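Local coordinates for putative nucleoprotein (Infectious salmon anemia virus, PDB 4EWC), which encapsidates the negative-strand viral RNA, protecting it from nucleases and forming the ribonucleoprotein that serves as template for transcription and replication, at residues S148-M153 / S255-C260; A157-F162 / S396-I401; Q273-G278 / N477-K482; A315-G320 / S337-K342; S357-S362 / Q369-T374. All coordinates share one frame; numbering follows the deposited sequence.

Interaction 1. Residues S148-M153 / S255-C260; sequences SLFIGM and SISNQC
The hydroxyl oxygen of Ser257 stands between the edge of the Phe150 ring and the guanidinium group of Arg237. Its OG lies in the ring plane, 3.2 Å from Phe150 CE2, and is also engaged, in a weak hydrogen bond, by NH1 of Arg237, a residue of a probable nuclear localization signal. The rest of the contact is made by Cys260. Its CB lies over one face of the same ring, 3.7 Å from the centroid and 16° off the normal, which makes a CH-pi contact. The sulfur stands further out: Cys260 SG is 4.3 Å from the centroid in an oblique sulfur-aromatic approach, while it reaches CB of Phe150 at 3.5 Å. With CG of Phe150 anti to the backbone N (chi1 -178°), the ring reaches out from helix 142-162 and lies against helix 253-269, where Met261 and Ile264 also touch it. The loop residue Tyr243 packs on it as well. Helix 142-162 carries a stretch predicted to be membrane-spanning, yet in this structure the Phe150 side chain is buried among other parts of the protein. One ring thus takes the methylene over a face, the sulfur obliquely and a hydroxyl at its edge, an electrostatically sensible division, since the weakly positive C-H rim probably suits an oxygen better than the pi face would.

Interaction 2. Residues A157-F162 / S396-I401; sequences ALTTFF and SLMMYI
Two helices of the largely alpha-helical nucleoprotein, 142-162 and 394-402, pack here through one long side chain, a single thioether-type chain that spans the gap between them. Met398, present as selenomethionine, has far more surface buried by the contact than any other residue. Its CG is anti to the carbonyl carbon (chi1 -81°) and the chain then runs extended through chi2 before bending at chi3, 103°, to set the terminal methyl against the opposite helix. That methyl does the touching: Met398 CE comes within 3.7 Å of Leu158 CB and 3.8 Å of Thr159 N, resting where one side chain begins and the next residue's backbone starts.

Thr159 is the second partner. Its side chain and that of Met398 run past each other in opposite directions, so that Thr159 OG1 lies beside the methyl, 4.1 Å from Met398 CE, and beyond it faces the main chain of Met398. Leu158, third in buried surface, offers its CB to the methyl, and its side chain also touches Leu184 of helix 174-188. Ile180 of that helix touches Met398 too, and Phe155, one turn earlier on helix 142-162, lies against it, adding apolar neighbours to the selenomethionine.

Polar chemistry at the border is left to a water molecule that bridges the two helices. Its link to Thr159 OG1 is modelled very short, so that its length is doubtful; on the other side the water donates a hydrogen bond to Met398 O at 3.1 Å.

Interaction 3. Residues Q273-G278 / N477-K482; sequences QLFAPG and NTTKPK
Aromatic packing on the backbone accounts for most of what joins Phe275 to the segment 477-482. Thr478 N lies over one face of the phenyl ring, 3.6 Å above the plane and displaced toward the rim, with Asn477 C close by, 3.5 Å from Phe275 CD1. The peptide plane is nearly parallel to the ring, and a flat amide laid against a flat ring brings two polarisable surfaces together without any side chain from the loop being needed. Beyond it comes a methyl contact, in which Thr479 CG2 meets the ring edge near its plane, 3.4 Å from Phe275 CE2. With OG1 of Thr479 between the backbone N and the carbonyl carbon (chi1 45°), CG2 is turned to the ring edge, anti to the carbonyl carbon, and the hydroxyl makes a weak hydrogen bond to OD1 of Asp272. Cys444 of helix 438-449 touches both Phe275 and Thr479.

The other hydrogen bonds lie within a segment. Gln273 NE2 donates to Pro277 O over 3.2 Å, almost straight and nearly in its own amide plane, so the side chain ties down the turn that leads to Gly278, the N-cap of helix 279-284. In the loop, Lys480 N donates to Thr478 OG1 at 3.2 Å. This closes an ST turn at the start of Lys480-Lys483, a probable nuclear localization signal.

Interaction 4. Residues A315-G320 / S337-K342; sequences ALDLMG and SIIQKK
In the helical bundle of the nucleoprotein, Ile339 of helix 334-346 is set against Asp317 and Gly320, which lie about one turn apart on helix 315-326. This is the close side. The two branches of Ile339 divide the work: CG2, anti to the backbone N, rests on Asp317, 3.7 Å from its CB and beside its carbonyl oxygen, whereas CD1 reaches along the helix to the main chain of Gly320, 4.1 Å from its C. Because Gly320 carries no side chain, the methyl can approach the backbone itself.

The other side is looser and more polar. Lys342 starts out toward helix 315-326, but its chain runs extended and leads the amine off, leaving NZ 6.0 Å from Asp317 OD1, too far for a salt bridge. The amine is instead hydrogen-bonded to the carbonyl oxygen of Ala118. OD2 of Asp317 has a long, weak ion pair with Arg346, one turn after Lys342, so the buried carboxylate has positive charges at some distance, which may influence it. Farther out, on the solvent-exposed surface of helix 334-346, Lys341 curls back on its own backbone, where NZ makes a weak hydrogen bond to Ile338 O at 3.2 Å.

Interaction 5. Residues S357-S362 / Q369-T374; sequences SALKIS and QRIMDT
Leu359 and Ile371 lie side by side but point in opposite directions, in the helical bundle of the nucleoprotein, where helix 350-358, a loop and helix 369-381 follow one another in the chain. Leu359 lies in the loop after helix 350-358. It presents one branch, CD2, which reaches two residues of helix 369-381 at once: Leu359 CD2 is 3.6 Å from Ile371 CG2 and equally close to Met372 N, so the methyl lies against the backbone between the two side chains. The CG of Leu359 also nears Ile371 CG2, at 3.8 Å.

Ile371 answers with both of its ends. CG2, anti to the backbone N, meets the leucine, while the CG1 arm extends away from it, and Ile371 CD1 comes to the last turn of helix 350-358 beside Ala358 O, 3.7 Å away. Ala358 adds its methyl, a looser approach to the same CG2 branch.

Met372, built as selenomethionine, has its CG anti to the backbone N (chi1 171°) and then bends at chi2 and chi3. The bends carry its end to Leu318 of helix 315-326, leaving its root to deal with Leu359. Met321 of helix 315-326 touches Leu359 in turn, so both residues also belong to the packing around that helix. Farther along helix 369-381, Thr374 packs on Leu537 of the second subunit. Back at the root of the selenomethionine, Leu359 CD2 also stands 4.1 Å from Met372 CB.

In the fold
Interactions 1 and 2 share helix 142-162 and meet through Ile151, whose CG2 packs on Leu397 and Ile401. Interactions 4 and 5 form a second neighbourhood, with centres about 12 Å apart, inside the helical bundle; Gln340 NE2 lies beside Leu359 O. Interaction 5 is on the opposite side of the chain's centre from interaction 2. Interaction 3, nearest the chain's centre yet only partly buried, joins loop to helix end with an amide on a ring. The buried contacts 1, 2 and 4 rely on an aromatic ring, a thioether with a water at its border, and aliphatic branches; the partly buried interaction 5 uses apolar side chains, partly against backbone atoms.

Interaction 1. Residues S148-M153 / S255-C260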
# COMPACT_ATOMS: atom_id res chain seq x y z
N SER A 148 3.51 17.88 28.73
CA SER A 148 2.57 17.13 29.58
C SER A 148 2.07 17.96 30.74
O SER A 148 0.91 17.81 31.17
CB SER A 148 3.19 15.83 30.11
OG SER A 148 3.34 14.88 29.08
N LEU A 149 2.93 18.81 31.27
CA LEU A 149 2.54 19.67 32.38
C LEU A 149 1.50 20.67 31.88
O LEU A 149 0.42 20.82 32.47
CB LEU A 149 3.75 20.41 32.95
CG LEU A 149 3.44 21.33 34.12
CD1 LEU A 149 2.62 20.55 35.13
CD2 LEU A 149 4.68 21.89 34.77
N PHE A 150 1.84 21.33 30.78
CA PHE A 150 0.95 22.24 30.09
C PHE A 150 -0.42 21.62 29.87
O PHE A 150 -1.43 22.21 30.23
CB PHE A 150 1.55 22.68 28.75
CG PHE A 150 0.71 23.68 28.00
CD1 PHE A 150 -0.41 23.28 27.28
CD2 PHE A 150 1.05 25.02 27.99
CE1 PHE A 150 -1.17 24.20 26.60
CE2 PHE A 150 0.30 25.94 27.32
CZ PHE A 150 -0.81 25.54 26.62
N ILE A 151 -0.45 20.44 29.26
CA ILE A 151 -1.72 19.79 28.97
C ILE A 151 -2.48 19.46 30.26
O ILE A 151 -3.64 19.81 30.42
CB ILE A 151 -1.56 18.54 28.09
CG1 ILE A 151 -1.13 18.95 26.68
CG2 ILE A 151 -2.87 17.77 28.02
CD1 ILE A 151 -0.55 17.81 25.85
N GLY A 152 -1.81 18.81 31.20
CA GLY A 152 -2.42 18.50 32.49
C GLY A 152 -3.01 19.67 33.27
O GLY A 152 -3.92 19.47 34.08
N MSE A 153 -2.51 20.89 33.02
CA MSE A 153 -3.01 22.08 33.71
C MSE A 153 -4.02 22.85 32.89
O MSE A 153 -4.98 23.41 33.44
CB MSE A 153 -1.86 23.00 34.17
CG MSE A 153 -1.15 22.47 35.41
SE MSE A 153 0.26 23.67 36.00
CE MSE A 153 -0.84 25.12 36.60
N SER A 255 6.57 32.14 26.68
CA SER A 255 7.46 31.49 25.72
C SER A 255 7.20 30.00 25.60
O SER A 255 7.08 29.46 24.50
CB SER A 255 8.93 31.75 26.12
OG SER A 255 9.80 30.69 25.73
N ILE A 256 7.10 29.34 26.75
CA ILE A 256 6.91 27.90 26.76
C ILE A 256 5.47 27.54 26.37
O ILE A 256 5.24 26.60 25.59
CB ILE A 256 7.33 27.31 28.12
CG1 ILE A 256 8.80 27.68 28.38
CG2 ILE A 256 7.15 25.81 28.15
CD1 ILE A 256 9.37 27.14 29.64
N SER A 257 4.52 28.31 26.89
CA SER A 257 3.13 28.18 26.50
C SER A 257 3.06 28.16 24.96
O SER A 257 2.52 27.24 24.37
CB SER A 257 2.30 29.34 27.07
OG SER A 257 0.89 29.08 26.94
N ASN A 258 3.67 29.16 24.33
CA ASN A 258 3.71 29.22 22.88
C ASN A 258 4.36 27.99 22.21
O ASN A 258 3.88 27.52 21.18
CB ASN A 258 4.31 30.54 22.40
CG ASN A 258 3.47 31.74 22.81
OD1 ASN A 258 2.30 31.58 23.18
ND2 ASN A 258 4.04 32.93 22.76
N GLN A 259 5.41 27.44 22.80
CA GLN A 259 5.98 26.21 22.25
C GLN A 259 4.97 25.06 22.27
O GLN A 259 4.81 24.36 21.28
CB GLN A 259 7.25 25.82 23.02
CG GLN A 259 8.41 26.75 22.82
CD GLN A 259 9.62 26.35 23.64
OE1 GLN A 259 9.52 26.16 24.85
NE2 GLN A 259 10.77 26.22 23.00
N CYS A 260 4.30 24.88 23.41
CA CYS A 260 3.25 23.89 23.56
C CYS A 260 2.07 24.10 22.60
O CYS A 260 1.55 23.16 21.99
CB CYS A 260 2.73 23.90 25.01
SG CYS A 260 3.97 23.40 26.27

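Interaction 2. Residues A157-F162 / S396-I401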
# COMPACT_ATOMS: atom_id res chain seq x y z
N ALA A 157 -8.89 23.16 32.83
CA ALA A 157 -9.44 24.51 32.77
C ALA A 157 -10.32 24.70 31.55
O ALA A 157 -11.28 25.48 31.59
CB ALA A 157 -8.32 25.53 32.77
N LEU A 158 -9.99 24.01 30.46
CA LEU A 158 -10.85 24.01 29.30
C LEU A 158 -12.12 23.21 29.57
O LEU A 158 -13.19 23.58 29.11
CB LEU A 158 -10.13 23.44 28.06
CG LEU A 158 -8.94 24.19 27.50
CD1 LEU A 158 -8.29 23.35 26.40
CD2 LEU A 158 -9.36 25.57 26.98
N THR A 159 -11.99 22.11 30.32
CA THR A 159 -13.15 21.32 30.63
C THR A 159 -14.14 22.19 31.41
O THR A 159 -15.33 22.24 31.09
CB THR A 159 -12.84 20.06 31.44
OG1 THR A 159 -12.29 19.06 30.58
CG2 THR A 159 -14.13 19.51 32.09
N THR A 160 -13.61 22.90 32.40
CA THR A 160 -14.40 23.76 33.28
C THR A 160 -15.06 24.95 32.58
O THR A 160 -16.26 25.22 32.75
CB THR A 160 -13.55 24.23 34.46
OG1 THR A 160 -13.40 23.15 35.39
CG2 THR A 160 -14.18 25.43 35.16
N PHE A 161 -14.27 25.65 31.79
CA PHE A 161 -14.79 26.78 31.02
C PHE A 161 -15.95 26.34 30.13
O PHE A 161 -17.01 26.97 30.15
CB PHE A 161 -13.70 27.42 30.18
CG PHE A 161 -14.13 28.71 29.52
CD1 PHE A 161 -14.87 28.69 28.35
CD2 PHE A 161 -13.80 29.93 30.07
CE1 PHE A 161 -15.26 29.86 27.74
CE2 PHE A 161 -14.19 31.11 29.46
CZ PHE A 161 -14.93 31.07 28.30
N PHE A 162 -15.77 25.26 29.39
CA PHE A 162 -16.79 24.89 28.40
C PHE A 162 -18.00 24.15 28.94
O PHE A 162 -18.93 23.86 28.21
CB PHE A 162 -16.14 24.19 27.19
CG PHE A 162 -15.35 25.13 26.34
CD1 PHE A 162 -15.96 25.82 25.30
CD2 PHE A 162 -14.00 25.38 26.62
CE1 PHE A 162 -15.23 26.71 24.52
CE2 PHE A 162 -13.28 26.28 25.86
CZ PHE A 162 -13.88 26.94 24.81
N SER A 396 -10.81 13.16 23.27
CA SER A 396 -10.31 11.99 23.99
C SER A 396 -9.46 12.44 25.17
O SER A 396 -9.62 11.96 26.29
CB SER A 396 -9.50 11.09 23.06
OG SER A 396 -10.34 10.47 22.09
N LEU A 397 -8.58 13.39 24.90
CA LEU A 397 -7.65 13.90 25.90
C LEU A 397 -8.41 14.59 27.06
O LEU A 397 -8.12 14.33 28.22
CB LEU A 397 -6.67 14.85 25.22
CG LEU A 397 -5.32 15.25 25.82
CD1 LEU A 397 -4.66 14.11 26.57
CD2 LEU A 397 -4.38 15.75 24.72
N MSE A 398 -9.40 15.40 26.73
CA MSE A 398 -10.21 16.06 27.74
C MSE A 398 -10.96 15.05 28.57
O MSE A 398 -10.99 15.18 29.80
CB MSE A 398 -11.17 17.01 27.05
CG MSE A 398 -10.46 18.32 26.72
SE MSE A 398 -11.56 19.39 25.48
CE MSE A 398 -12.28 20.68 26.77
N MSE A 399 -11.56 14.05 27.92
CA MSE A 399 -12.29 13.00 28.64
C MSE A 399 -11.38 12.24 29.61
O MSE A 399 -11.74 11.98 30.74
CB MSE A 399 -12.90 11.99 27.66
CG MSE A 399 -14.19 12.41 27.02
SE MSE A 399 -14.82 11.03 25.74
CE MSE A 399 -14.90 9.49 26.97
N TYR A 400 -10.21 11.87 29.11
CA TYR A 400 -9.29 11.02 29.84
C TYR A 400 -8.87 11.72 31.12
O TYR A 400 -8.88 11.12 32.19
CB TYR A 400 -8.11 10.67 28.94
CG TYR A 400 -7.03 9.81 29.55
CD1 TYR A 400 -7.12 8.42 29.53
CD2 TYR A 400 -5.91 10.38 30.13
CE1 TYR A 400 -6.14 7.63 30.08
CE2 TYR A 400 -4.92 9.61 30.69
CZ TYR A 400 -5.04 8.23 30.67
OH TYR A 400 -4.05 7.46 31.24
N ILE A 401 -8.55 13.01 31.00
CA ILE A 401 -8.28 13.86 32.16
C ILE A 401 -9.51 14.09 33.06
O ILE A 401 -9.40 14.06 34.29
CB ILE A 401 -7.69 15.19 31.73
CG1 ILE A 401 -6.42 14.96 30.90
CG2 ILE A 401 -7.35 16.05 32.95
CD1 ILE A 401 -5.87 16.21 30.26
O HOH W 1 -10.06 17.93 30.90

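Interaction 3. Residues Q273-G278 / N477-K482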
# COMPACT_ATOMS: atom_id res chain seq x y z
N GLN A 273 -4.95 20.22 6.30
CA GLN A 273 -4.08 20.02 5.15
C GLN A 273 -4.42 18.75 4.41
O GLN A 273 -3.95 18.54 3.30
CB GLN A 273 -2.61 20.06 5.56
CG GLN A 273 -2.02 21.42 5.44
CD GLN A 273 -0.58 21.43 5.82
OE1 GLN A 273 -0.23 21.36 7.00
NE2 GLN A 273 0.30 21.48 4.82
N LEU A 274 -5.22 17.89 5.03
CA LEU A 274 -5.79 16.76 4.30
C LEU A 274 -6.72 17.31 3.22
O LEU A 274 -6.69 16.88 2.07
CB LEU A 274 -6.54 15.83 5.24
CG LEU A 274 -7.21 14.61 4.63
CD1 LEU A 274 -6.28 13.97 3.66
CD2 LEU A 274 -7.57 13.63 5.72
N PHE A 275 -7.53 18.30 3.60
CA PHE A 275 -8.49 18.86 2.67
C PHE A 275 -7.92 19.91 1.75
O PHE A 275 -8.35 20.02 0.60
CB PHE A 275 -9.74 19.37 3.40
CG PHE A 275 -10.54 18.26 4.00
CD1 PHE A 275 -11.34 17.47 3.19
CD2 PHE A 275 -10.46 17.96 5.35
CE1 PHE A 275 -12.05 16.44 3.71
CE2 PHE A 275 -11.16 16.92 5.88
CZ PHE A 275 -11.98 16.16 5.06
N ALA A 276 -6.96 20.69 2.23
CA ALA A 276 -6.30 21.67 1.37
C ALA A 276 -4.79 21.73 1.67
O ALA A 276 -4.35 22.59 2.42
CB ALA A 276 -6.96 23.05 1.51
N PRO A 277 -4.03 20.80 1.09
CA PRO A 277 -2.60 20.56 1.32
C PRO A 277 -1.74 21.80 1.17
O PRO A 277 -0.72 21.92 1.84
CB PRO A 277 -2.22 19.58 0.20
CG PRO A 277 -3.44 18.95 -0.18
CD PRO A 277 -4.58 19.85 0.10
N GLY A 278 -2.14 22.69 0.27
CA GLY A 278 -1.38 23.89 -0.01
C GLY A 278 -0.83 23.95 -1.42
O GLY A 278 0.05 24.76 -1.70
N ASN A 477 -15.41 18.26 2.06
CA ASN A 477 -14.44 19.30 1.72
C ASN A 477 -13.81 19.99 2.92
O ASN A 477 -13.06 20.94 2.78
CB ASN A 477 -15.11 20.32 0.83
CG ASN A 477 -15.44 19.76 -0.52
OD1 ASN A 477 -14.72 18.87 -1.01
ND2 ASN A 477 -16.52 20.24 -1.13
N THR A 478 -14.14 19.51 4.12
CA THR A 478 -13.71 20.17 5.34
C THR A 478 -14.12 19.38 6.56
O THR A 478 -15.08 18.59 6.53
CB THR A 478 -14.27 21.61 5.46
OG1 THR A 478 -13.74 22.24 6.63
CG2 THR A 478 -15.78 21.59 5.50
N THR A 479 -13.38 19.61 7.65
CA THR A 479 -13.63 18.97 8.93
C THR A 479 -14.68 19.75 9.72
O THR A 479 -15.28 19.22 10.65
CB THR A 479 -12.32 18.88 9.76
OG1 THR A 479 -11.63 20.13 9.71
CG2 THR A 479 -11.40 17.83 9.19
N LYS A 480 -14.91 21.00 9.32
CA LYS A 480 -15.74 21.91 10.08
C LYS A 480 -17.24 21.89 9.74
O LYS A 480 -17.63 22.05 8.58
CB LYS A 480 -15.19 23.32 9.92
CG LYS A 480 -13.76 23.40 10.33
CD LYS A 480 -13.18 24.75 9.99
CE LYS A 480 -11.67 24.70 9.97
NZ LYS A 480 -11.15 26.04 9.65
N PRO A 481 -18.10 21.71 10.76
CA PRO A 481 -19.56 21.69 10.54
C PRO A 481 -20.04 23.03 10.01
O PRO A 481 -19.58 24.06 10.47
CB PRO A 481 -20.12 21.45 11.95
CG PRO A 481 -18.98 20.91 12.76
CD PRO A 481 -17.73 21.50 12.17
N LYS A 482 -20.96 23.02 9.06
CA LYS A 482 -21.24 24.27 8.34
C LYS A 482 -22.48 25.03 8.83
O LYS A 482 -22.89 25.98 8.18
CB LYS A 482 -21.29 24.03 6.82

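Interaction 4. Residues A315-G320 / S337-K342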
# COMPACT_ATOMS: atom_id res chain seq x y z
N ALA A 315 9.26 24.69 3.34
CA ALA A 315 8.74 25.51 2.25
C ALA A 315 8.50 26.97 2.65
O ALA A 315 8.57 27.88 1.81
CB ALA A 315 7.46 24.92 1.66
N LEU A 316 8.22 27.20 3.92
CA LEU A 316 7.97 28.54 4.41
C LEU A 316 9.22 29.40 4.30
O LEU A 316 9.14 30.56 3.87
CB LEU A 316 7.50 28.50 5.87
CG LEU A 316 6.14 27.84 6.15
CD1 LEU A 316 5.85 27.93 7.62
CD2 LEU A 316 5.02 28.50 5.34
N ASP A 317 10.37 28.83 4.67
CA ASP A 317 11.64 29.55 4.61
C ASP A 317 12.09 29.77 3.18
O ASP A 317 12.65 30.80 2.88
CB ASP A 317 12.75 28.78 5.32
CG ASP A 317 12.48 28.58 6.79
OD1 ASP A 317 11.91 29.48 7.44
OD2 ASP A 317 12.86 27.51 7.30
N LEU A 318 11.85 28.79 2.32
CA LEU A 318 12.37 28.83 0.97
C LEU A 318 11.62 29.86 0.17
O LEU A 318 12.19 30.58 -0.65
CB LEU A 318 12.27 27.45 0.30
CG LEU A 318 12.93 26.26 1.00
CD1 LEU A 318 12.55 24.96 0.32
CD2 LEU A 318 14.42 26.43 1.05
N MSE A 319 10.31 29.92 0.40
CA MSE A 319 9.46 30.85 -0.31
C MSE A 319 9.84 32.25 0.13
O MSE A 319 9.82 33.19 -0.66
CB MSE A 319 8.00 30.59 0.04
CG MSE A 319 7.37 29.41 -0.64
SE MSE A 319 5.63 29.09 0.21
CE MSE A 319 5.06 30.95 0.27
N GLY A 320 10.16 32.37 1.41
CA GLY A 320 10.62 33.64 1.95
C GLY A 320 11.90 34.07 1.26
O GLY A 320 12.09 35.26 0.97
N SER A 337 20.29 36.20 4.65
CA SER A 337 21.29 35.49 5.44
C SER A 337 20.70 34.83 6.70
O SER A 337 21.20 33.81 7.17
CB SER A 337 22.43 36.43 5.84
OG SER A 337 23.04 36.99 4.70
N ILE A 338 19.65 35.43 7.24
CA ILE A 338 19.04 34.91 8.45
C ILE A 338 18.23 33.67 8.14
O ILE A 338 18.24 32.70 8.90
CB ILE A 338 18.09 35.93 9.05
CG1 ILE A 338 18.86 37.19 9.42
CG2 ILE A 338 17.37 35.33 10.26
CD1 ILE A 338 17.97 38.31 9.91
N ILE A 339 17.53 33.72 7.01
CA ILE A 339 16.69 32.62 6.61
C ILE A 339 17.59 31.51 6.13
O ILE A 339 17.33 30.33 6.41
CB ILE A 339 15.73 33.02 5.48
CG1 ILE A 339 14.90 34.25 5.88
CG2 ILE A 339 14.79 31.87 5.15
CD1 ILE A 339 13.75 34.53 4.91
N GLN A 340 18.66 31.88 5.44
CA GLN A 340 19.61 30.91 4.91
C GLN A 340 20.22 30.09 6.03
O GLN A 340 20.38 28.87 5.91
CB GLN A 340 20.72 31.61 4.16
CG GLN A 340 21.40 30.69 3.18
CD GLN A 340 22.48 31.38 2.38
OE1 GLN A 340 22.94 32.47 2.74
NE2 GLN A 340 22.89 30.75 1.29
N LYS A 341 20.58 30.78 7.11
CA LYS A 341 21.18 30.16 8.27
C LYS A 341 20.18 29.19 8.91
O LYS A 341 20.55 28.10 9.34
CB LYS A 341 21.60 31.25 9.26
CG LYS A 341 21.87 30.76 10.70
CD LYS A 341 21.76 31.90 11.71
CE LYS A 341 20.43 32.68 11.56
NZ LYS A 341 19.21 31.87 11.87
N LYS A 342 18.92 29.59 8.96
CA LYS A 342 17.89 28.71 9.50
C LYS A 342 17.74 27.47 8.65
O LYS A 342 17.70 26.35 9.19
CB LYS A 342 16.56 29.44 9.63
CG LYS A 342 16.55 30.43 10.76
CD LYS A 342 15.27 31.21 10.76
CE LYS A 342 15.29 32.29 11.82
NZ LYS A 342 14.01 33.05 11.82

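Interaction 5. Residues S357-S362 / Q369-T374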
# COMPACT_ATOMS: atom_id res chain seq x y z
N SER A 357 23.88 26.78 1.14
CA SER A 357 24.83 27.89 1.17
C SER A 357 25.11 28.40 -0.23
O SER A 357 25.39 29.58 -0.43
CB SER A 357 26.13 27.49 1.84
OG SER A 357 25.96 27.32 3.23
N ALA A 358 25.04 27.50 -1.20
CA ALA A 358 25.23 27.84 -2.59
C ALA A 358 24.24 28.89 -3.11
O ALA A 358 24.51 29.57 -4.10
CB ALA A 358 25.20 26.59 -3.44
N LEU A 359 23.09 29.04 -2.46
CA LEU A 359 22.14 30.08 -2.88
C LEU A 359 22.63 31.46 -2.47
O LEU A 359 22.89 31.72 -1.29
CB LEU A 359 20.75 29.86 -2.29
CG LEU A 359 20.01 28.63 -2.78
CD1 LEU A 359 18.96 28.28 -1.75
CD2 LEU A 359 19.38 28.87 -4.14
N LYS A 360 22.74 32.35 -3.45
CA LYS A 360 23.23 33.69 -3.19
C LYS A 360 22.34 34.73 -3.84
O LYS A 360 21.90 34.58 -4.98
CB LYS A 360 24.67 33.81 -3.65
CG LYS A 360 25.63 33.20 -2.65
CD LYS A 360 26.92 32.75 -3.30
CE LYS A 360 27.85 32.22 -2.24
NZ LYS A 360 29.03 31.53 -2.83
N ILE A 361 22.10 35.80 -3.09
CA ILE A 361 21.24 36.89 -3.53
C ILE A 361 21.75 37.56 -4.81
O ILE A 361 21.03 38.29 -5.48
CB ILE A 361 21.10 37.96 -2.43
CG1 ILE A 361 19.86 38.82 -2.65
CG2 ILE A 361 22.35 38.80 -2.35
CD1 ILE A 361 18.55 38.10 -2.41
N SER A 362 23.01 37.29 -5.15
CA SER A 362 23.62 37.84 -6.35
C SER A 362 23.80 36.79 -7.44
O SER A 362 24.91 36.62 -7.96
CB SER A 362 24.98 38.45 -5.99
OG SER A 362 25.76 37.53 -5.24
N GLN A 369 17.34 29.49 -9.50
CA GLN A 369 16.21 28.58 -9.58
C GLN A 369 16.73 27.15 -9.70
O GLN A 369 16.17 26.26 -9.07
CB GLN A 369 15.27 28.93 -10.74
N ARG A 370 17.78 26.93 -10.48
CA ARG A 370 18.36 25.59 -10.59
C ARG A 370 18.80 25.07 -9.21
O ARG A 370 18.47 23.95 -8.82
CB ARG A 370 19.53 25.54 -11.57
N ILE A 371 19.51 25.91 -8.47
CA ILE A 371 19.95 25.54 -7.13
C ILE A 371 18.76 25.36 -6.20
O ILE A 371 18.66 24.35 -5.51
CB ILE A 371 20.93 26.56 -6.53
CG1 ILE A 371 22.13 26.74 -7.47
CG2 ILE A 371 21.40 26.09 -5.17
CD1 ILE A 371 23.16 27.74 -6.96
N MSE A 372 17.86 26.33 -6.19
CA MSE A 372 16.68 26.27 -5.34
C MSE A 372 15.89 25.00 -5.61
O MSE A 372 15.51 24.29 -4.68
CB MSE A 372 15.81 27.50 -5.57
CG MSE A 372 14.46 27.44 -4.89
SE MSE A 372 14.63 27.57 -2.94
CE MSE A 372 15.05 29.49 -2.82
N ASP A 373 15.65 24.71 -6.88
CA ASP A 373 14.92 23.52 -7.27
C ASP A 373 15.62 22.25 -6.83
O ASP A 373 14.98 21.34 -6.30
CB ASP A 373 14.74 23.46 -8.79
CG ASP A 373 13.64 24.39 -9.27
OD1 ASP A 373 12.91 24.93 -8.40
OD2 ASP A 373 13.52 24.59 -10.49
N THR A 374 16.93 22.20 -7.06
CA THR A 374 17.73 21.07 -6.62
C THR A 374 17.53 20.89 -5.11
O THR A 374 17.28 19.79 -4.65
CB THR A 374 19.24 21.31 -6.87
OG1 THR A 374 19.44 21.74 -8.22
CG2 THR A 374 20.04 20.05 -6.59